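Local coordinates for putative PAS/PAC sensor protein (Nakamurella multipartita DSM 44233, PDB 6HMJ) that is a flavin-binding blue-light receptor of the light-oxygen-voltage type that mediates RNA binding and translational regulation, at residues 76-81 / 108-113. Residues are numbered along the deposited sequence; the frame is centred on the assembly and turned at random.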
loop_
_atom_site.group_PDB
_atom_site.type_symbol
_atom_site.label_atom_id
_atom_site.label_comp_id
_atom_site.label_asym_id
_atom_site.label_seq_id
_atom_site.Cartn_x
_atom_site.Cartn_y
_atom_site.Cartn_z
ATOM N N VAL A 76 15.000 19.097 -48.241
ATOM C CA VAL A 76 14.377 17.990 -48.958
ATOM C C VAL A 76 14.429 16.756 -48.068
ATOM O O VAL A 76 15.517 16.321 -47.671
ATOM C CB VAL A 76 15.061 17.714 -50.307
ATOM C CG1 VAL A 76 14.506 16.443 -50.936
ATOM C CG2 VAL A 76 14.873 18.898 -51.247
ATOM N N ASN A 77 13.263 16.191 -47.766
ATOM C CA ASN A 77 13.177 14.935 -47.036
ATOM C C ASN A 77 13.279 13.769 -48.010
ATOM O O ASN A 77 12.664 13.786 -49.079
ATOM C CB ASN A 77 11.863 14.850 -46.258
ATOM C CG ASN A 77 11.727 15.944 -45.216
ATOM O OD1 ASN A 77 12.717 16.533 -44.782
ATOM N ND2 ASN A 77 10.495 16.220 -44.808
ATOM N N HIS A 78 14.049 12.754 -47.632
ATOM C CA HIS A 78 14.314 11.629 -48.519
ATOM C C HIS A 78 14.834 10.457 -47.695
ATOM O O HIS A 78 14.887 10.511 -46.463
ATOM C CB HIS A 78 15.319 12.015 -49.604
ATOM C CG HIS A 78 16.671 12.372 -49.071
ATOM N ND1 HIS A 78 17.643 11.429 -48.817
ATOM C CD2 HIS A 78 17.211 13.568 -48.735
ATOM C CE1 HIS A 78 18.725 12.027 -48.355
ATOM N NE2 HIS A 78 18.489 13.325 -48.294
ATOM N N LEU A 79 15.214 9.393 -48.393
ATOM C CA LEU A 79 15.797 8.205 -47.791
ATOM C C LEU A 79 17.255 8.055 -48.214
ATOM O O LEU A 79 17.748 8.752 -49.106
ATOM C CB LEU A 79 15.014 6.950 -48.200
ATOM C CG LEU A 79 13.517 6.898 -47.910
ATOM C CD1 LEU A 79 12.944 5.569 -48.383
ATOM C CD2 LEU A 79 13.239 7.102 -46.433
ATOM N N LEU A 80 17.949 7.137 -47.545
ATOM C CA LEU A 80 19.296 6.732 -47.932
ATOM C C LEU A 80 19.282 5.218 -48.093
ATOM O O LEU A 80 18.922 4.497 -47.157
ATOM C CB LEU A 80 20.335 7.167 -46.895
ATOM C CG LEU A 80 20.641 8.667 -46.827
ATOM C CD1 LEU A 80 21.644 8.953 -45.720
ATOM C CD2 LEU A 80 21.155 9.201 -48.153
ATOM N N LEU A 81 19.674 4.743 -49.270
ATOM C CA LEU A 81 19.650 3.315 -49.563
ATOM C C LEU A 81 20.861 2.611 -48.965
ATOM O O LEU A 81 21.999 3.068 -49.123
ATOM C CB LEU A 81 19.590 3.096 -51.073
ATOM C CG LEU A 81 18.460 3.871 -51.756
ATOM C CD1 LEU A 81 18.520 3.701 -53.265
ATOM C CD2 LEU A 81 17.099 3.454 -51.214
ATOM N N GLY A 108 25.658 21.827 -49.301
ATOM C CA GLY A 108 24.673 20.828 -48.938
ATOM C C GLY A 108 25.091 20.111 -47.670
ATOM O O GLY A 108 26.281 19.919 -47.413
ATOM N N VAL A 109 24.101 19.729 -46.870
ATOM C CA VAL A 109 24.321 18.954 -45.656
ATOM C C VAL A 109 23.322 17.808 -45.686
ATOM O O VAL A 109 22.110 18.035 -45.582
ATOM C CB VAL A 109 24.150 19.796 -44.383
ATOM C CG1 VAL A 109 24.337 18.930 -43.145
ATOM C CG2 VAL A 109 25.126 20.963 -44.378
ATOM N N ILE A 110 23.822 16.585 -45.825
ATOM C CA ILE A 110 22.987 15.391 -45.848
ATOM C C ILE A 110 23.072 14.750 -44.472
ATOM O O ILE A 110 24.161 14.370 -44.023
ATOM C CB ILE A 110 23.433 14.416 -46.948
ATOM C CG1 ILE A 110 23.492 15.145 -48.293
ATOM C CG2 ILE A 110 22.482 13.225 -47.014
ATOM C CD1 ILE A 110 23.931 14.279 -49.449
ATOM N N THR A 111 21.927 14.623 -43.806
ATOM C CA THR A 111 21.864 14.134 -42.436
ATOM C C THR A 111 21.113 12.813 -42.403
ATOM O O THR A 111 20.062 12.674 -43.037
ATOM C CB THR A 111 21.181 15.150 -41.516
ATOM O OG1 THR A 111 21.769 16.444 -41.705
ATOM C CG2 THR A 111 21.334 14.738 -40.062
ATOM N N ASP A 112 21.663 11.845 -41.675
ATOM C CA ASP A 112 21.017 10.554 -41.473
ATOM C C ASP A 112 20.197 10.639 -40.192
ATOM O O ASP A 112 20.755 10.746 -39.097
ATOM C CB ASP A 112 22.058 9.440 -41.392
ATOM C CG ASP A 112 21.439 8.075 -41.138
ATOM O OD1 ASP A 112 20.197 7.981 -41.034
ATOM O OD2 ASP A 112 22.202 7.090 -41.038
ATOM N N LEU A 113 18.874 10.589 -40.328
ATOM C CA LEU A 113 17.970 10.718 -39.195
ATOM C C LEU A 113 17.667 9.378 -38.537
ATOM O O LEU A 113 16.768 9.301 -37.696
ATOM C CB LEU A 113 16.663 11.379 -39.641
ATOM C CG LEU A 113 16.792 12.768 -40.272
ATOM C CD1 LEU A 113 15.450 13.242 -40.812
ATOM C CD2 LEU A 113 17.346 13.768 -39.275
#
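His78 ND1 donates to Leu79 O over 2.7 Å, a nearly straight bond (167°) in the plane of the imidazole but above the carbonyl plane. The other ring nitrogen, NE2, is hydrogen-bonded to Thr92 OG1, so the rotation of the ring is fixed. A chi1 of 64° sets CG with the backbone N on one flank and the carbonyl carbon on the other, which swings the ring edge to Ile110. Ile110 CG2 sits against the CE1-NE2 edge near the ring plane, 4.2 Å from His78 CE1 and as close to NE2, the two side chains crossing at roughly a right angle. The same methyl packs at 4.4 Å against Leu80 CD2, itself in plane at the ring edge, while Leu80 CD1 reaches Asp112 CB. Asp112 OD1 accepts from Ser114 N. With an alanine in place of His78, Leu79 O and Thr92 OG1 would probably lose their imidazole partners and a gap would open beside Ile110 CG2. No hydrogen bond joins segments 76-81 and 108-112, whose directions differ by 69°; in this antiparallel sheet of the N-terminal PAS region, strand 85-97 separates them, with helix 28-34 packing on Leu80 and Ile110, and Trp60 of helix 54-70 meeting His78 edge-to-face.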